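Tail spike protein (Acinetobacter phage vB_AbaP_AS12, PDB 6EU4) is the trimeric tailspike of the phage, and probably recognises and degrades a surface polysaccharide of its Acinetobacter host. Local coordinates at the interface of chains A and B. Coordinates in Å, arbitrary orientation; residue numbers count along the deposited sequence, not the author numbering. Chains: chain A/B, Tail spike protein.

Contact 1: the interface of chains A and B. Residues chain A 569-570; chain B 550, 563-564, 576.
The backbone carbonyl oxygen B:Trp563 O is held by two nitrogens of one guanidinium group from the other chain. A:Arg570 approaches side-on, through NE and one terminal nitrogen, with NE donating to B:Trp563 O at 3.0 Å. The second bond of this fork, from A:Arg570 NH2 to the same B:Trp563 O, measures 3.1 Å. The acceptor lies close to the guanidinium plane, but the donors meet the carbonyl differently: NE sits above the carbonyl plane, whereas NH2 lies nearly along the C=O axis, at 162°. A bend at chi3 (-52°) folds the end of the arginine back, bringing NE and NH2 round to face the oxygen together. The paired contact should limit rotation of the guanidinium.

The same B:Trp563 O lies in plane at the rim of the neighbouring A:Tyr569 ring, 3.5 Å from CE1. On one face of this ring rests the methyl of B:Ala576, its CB 3.5 Å from the centroid, a CH-pi contact. That methyl also overlies the guanidinium of A:Arg570 toward its rim, so it caps both flat groups. The backbone fixes the alanine here: B:Ala576 N donates to A:Tyr569 O over 2.8 Å. With CG of A:Tyr569 set between its backbone N and carbonyl carbon (chi1 86°), the ring is placed beneath the alanine and its hydroxyl end points toward B:Trp550. A:Tyr569 OH, the phenolic hydroxyl, meets the edge of the indole in plane, 3.5 Å from B:Trp550 CZ3. The backbone of B:Cys564 supports the ring near CE1, and its SG lies alongside the aliphatic part of A:Arg570.

In the trimeric spike, this patch joins a loop of chain A to strand 547-554, the start of strand 564-565 and a loop of chain B, toward the C-terminal end of the modelled chains.

Contact 2: the interface of chains A and B. Residues chain A 469, 471, 473, 475; chain B 471, 475, 477.
A:Met471, a selenomethionine, reaches from strand 468-471 along B:Thr477 and ends over B:Leu475. Its backbone already touches the other chain, with A:Met471 O 3.3 Å from B:Thr477 CA. From CB the chain turns to CG, held between the backbone N and the carbonyl carbon (chi1 54°), and runs side by side with the threonine, pointing the same way. A:Met471 CG packs on the threonine methyl, 3.8 Å from B:Thr477 CG2. The selenium, SE, passes the same methyl at a looser distance. A bend at chi3 (138°) then brings the terminal methyl against two neighbouring methyl groups: A:Met471 CE lies 3.6 Å from B:Thr477 CG2. It presses more tightly on the leucine, with A:Met471 CE and B:Leu475 CD1 3.4 Å apart, somewhat closer than usual van der Waals contact.

Next to the selenomethionine methyl, A:Leu469 packs on the same branch of B:Leu475. The two leucines form a parallel beta bridge and their side chains lie next to each other with matching direction. A:Leu469 CD2 meets B:Leu475 CD1 at 3.7 Å, while the backbone oxygen A:Leu469 O faces B:Leu475 CA. CD1 of B:Leu475 thus meets both A:Leu469 and A:Met471, while its CD2 branch turns to another neighbour. B:Met471 approaches A:Leu469 more loosely. The side chains here meet through apolar contacts along neighbouring strands of two chains, which should help hold them together. A:Leu475, the equivalent residue in strand 474-477 of the other chain, slants across B:Leu475, bringing its CD2 methyl 3.9 Å from B:Leu475 CD2.

Contact 1: the interface of chains A and B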
loop_
_atom_site.group_PDB
_atom_site.type_symbol
_atom_site.label_atom_id
_atom_site.label_comp_id
_atom_site.label_asym_id
_atom_site.label_seq_id
_atom_site.Cartn_x
_atom_site.Cartn_y
_atom_site.Cartn_z
ATOM N N TYR A 569 23.574 55.431 11.736
ATOM C CA TYR A 569 24.579 56.438 11.398
ATOM C C TYR A 569 24.297 57.175 10.095
ATOM O O TYR A 569 25.031 58.112 9.767
ATOM C CB TYR A 569 25.990 55.820 11.376
ATOM C CG TYR A 569 26.505 55.159 10.106
ATOM C CD1 TYR A 569 25.657 54.547 9.182
ATOM C CD2 TYR A 569 27.875 55.120 9.859
ATOM C CE1 TYR A 569 26.163 53.931 8.042
ATOM C CE2 TYR A 569 28.382 54.502 8.725
ATOM C CZ TYR A 569 27.523 53.915 7.827
ATOM O OH TYR A 569 28.037 53.315 6.709
ATOM N N ARG A 570 23.234 56.824 9.389
ATOM C CA ARG A 570 22.858 57.505 8.158
ATOM C C ARG A 570 21.581 58.329 8.354
ATOM O O ARG A 570 20.840 58.586 7.403
ATOM C CB ARG A 570 22.729 56.459 7.047
ATOM C CG ARG A 570 22.607 56.972 5.658
ATOM C CD ARG A 570 22.742 55.821 4.644
ATOM N NE ARG A 570 23.932 54.983 4.812
ATOM C CZ ARG A 570 25.130 55.247 4.297
ATOM N NH1 ARG A 570 25.354 56.362 3.615
ATOM N NH2 ARG A 570 26.126 54.402 4.488
ATOM N N TRP B 550 24.135 46.015 11.104
ATOM C CA TRP B 550 23.774 46.769 9.913
ATOM C C TRP B 550 22.406 46.377 9.370
ATOM O O TRP B 550 22.056 45.194 9.332
ATOM C CB TRP B 550 24.798 46.547 8.802
ATOM C CG TRP B 550 26.193 46.811 9.185
ATOM C CD1 TRP B 550 27.017 45.997 9.901
ATOM C CD2 TRP B 550 26.954 47.969 8.857
ATOM N NE1 TRP B 550 28.248 46.585 10.050
ATOM C CE2 TRP B 550 28.237 47.796 9.408
ATOM C CE3 TRP B 550 26.676 49.140 8.146
ATOM C CZ2 TRP B 550 29.247 48.753 9.260
ATOM C CZ3 TRP B 550 27.668 50.072 7.994
ATOM C CH2 TRP B 550 28.939 49.881 8.562
ATOM N N TRP B 563 23.681 50.680 3.246
ATOM C CA TRP B 563 23.744 50.042 4.564
ATOM C C TRP B 563 23.736 51.069 5.701
ATOM O O TRP B 563 24.370 52.122 5.614
ATOM C CB TRP B 563 25.021 49.212 4.686
ATOM C CG TRP B 563 25.043 47.863 4.047
ATOM C CD1 TRP B 563 25.759 47.493 2.939
ATOM C CD2 TRP B 563 24.373 46.691 4.498
ATOM N NE1 TRP B 563 25.559 46.166 2.669
ATOM C CE2 TRP B 563 24.713 45.647 3.611
ATOM C CE3 TRP B 563 23.517 46.416 5.567
ATOM C CZ2 TRP B 563 24.224 44.358 3.762
ATOM C CZ3 TRP B 563 23.030 45.139 5.712
ATOM C CH2 TRP B 563 23.396 44.121 4.820
ATOM N N CYS B 564 23.070 50.722 6.808
ATOM C CA CYS B 564 22.905 51.599 7.966
ATOM C C CYS B 564 23.453 50.892 9.201
ATOM O O CYS B 564 22.915 49.863 9.612
ATOM C CB CYS B 564 21.430 51.948 8.179
ATOM S SG CYS B 564 20.688 52.876 6.801
ATOM N N ALA B 576 27.774 58.617 9.304
ATOM C CA ALA B 576 28.253 58.087 8.030
ATOM C C ALA B 576 28.968 59.142 7.201
ATOM O O ALA B 576 29.808 58.795 6.359
ATOM C CB ALA B 576 27.078 57.521 7.235
#

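Contact 2: the interface of chains A and B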
loop_
_atom_site.group_PDB
_atom_site.type_symbol
_atom_site.label_atom_id
_atom_site.label_comp_id
_atom_site.label_asym_id
_atom_site.label_seq_id
_atom_site.Cartn_x
_atom_site.Cartn_y
_atom_site.Cartn_z
ATOM N N LEU A 469 10.665 21.107 15.142
ATOM C CA LEU A 469 11.347 20.711 13.911
ATOM C C LEU A 469 12.787 21.182 14.029
ATOM O O LEU A 469 13.031 22.382 14.187
ATOM C CB LEU A 469 10.689 21.344 12.684
ATOM C CG LEU A 469 11.414 21.152 11.355
ATOM C CD1 LEU A 469 11.714 19.693 11.062
ATOM C CD2 LEU A 469 10.548 21.744 10.241
HETATM N N MSE A 471 16.347 20.887 12.035
HETATM C CA MSE A 471 16.953 20.455 10.784
HETATM C C MSE A 471 18.309 21.094 10.594
HETATM O O MSE A 471 18.446 22.313 10.740
HETATM C CB MSE A 471 16.039 20.792 9.606
HETATM C CG MSE A 471 15.619 22.212 9.505
HETATM SE SE MSE A 471 14.372 22.418 7.954
HETATM C CE MSE A 471 12.999 23.592 8.634
ATOM N N SER A 473 19.856 22.060 8.009
ATOM C CA SER A 473 19.434 22.360 6.647
ATOM C C SER A 473 19.119 23.844 6.599
ATOM O O SER A 473 18.600 24.398 7.563
ATOM C CB SER A 473 18.173 21.567 6.244
ATOM O OG SER A 473 18.120 20.288 6.858
ATOM N N LEU A 475 17.000 27.166 5.015
ATOM C CA LEU A 475 15.581 27.401 4.820
ATOM C C LEU A 475 15.380 28.723 4.099
ATOM O O LEU A 475 15.935 29.745 4.509
ATOM C CB LEU A 475 14.851 27.410 6.162
ATOM C CG LEU A 475 13.371 27.784 6.130
ATOM C CD1 LEU A 475 12.559 26.758 5.339
ATOM C CD2 LEU A 475 12.852 27.918 7.554
HETATM N N MSE B 471 2.697 26.147 12.006
HETATM C CA MSE B 471 2.980 25.105 12.976
HETATM C C MSE B 471 3.080 25.699 14.354
HETATM O O MSE B 471 3.758 26.707 14.561
HETATM C CB MSE B 471 4.269 24.363 12.624
HETATM C CG MSE B 471 5.489 25.255 12.494
HETATM SE SE MSE B 471 7.027 24.087 11.986
HETATM C CE MSE B 471 7.701 24.974 10.419
ATOM N N LEU B 475 11.239 25.773 15.825
ATOM C CA LEU B 475 11.974 25.508 14.598
ATOM C C LEU B 475 13.436 25.855 14.830
ATOM O O LEU B 475 13.743 26.949 15.321
ATOM C CB LEU B 475 11.403 26.347 13.452
ATOM C CG LEU B 475 12.116 26.227 12.112
ATOM C CD1 LEU B 475 12.109 24.805 11.647
ATOM C CD2 LEU B 475 11.429 27.121 11.083
ATOM N N THR B 477 17.032 25.716 12.543
ATOM C CA THR B 477 17.581 25.498 11.205
ATOM C C THR B 477 19.037 25.946 11.165
ATOM O O THR B 477 19.530 26.611 12.085
ATOM C CB THR B 477 16.812 26.271 10.141
ATOM O OG1 THR B 477 16.975 27.666 10.386
ATOM C CG2 THR B 477 15.334 25.924 10.168
#

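The C-alpha centres of contact 1 and contact 2 are about 31 Å apart, and the two share no residue. Contact 2 joins strand 468-471 of chain A to the 474-476 stretch of chain B in the narrow connection beyond the broad strand-rich body, while contact 1 lies farther toward the C-terminal end, on the other side of the domain that includes strand 547-554. Contact 2 rests on side-chain packing beside a beta bridge, whereas contact 1 adds hydrogen bonds to backbone carbonyls. Repeated around the trimer, they would fasten the chains at two levels and probably help keep this slender end from splaying.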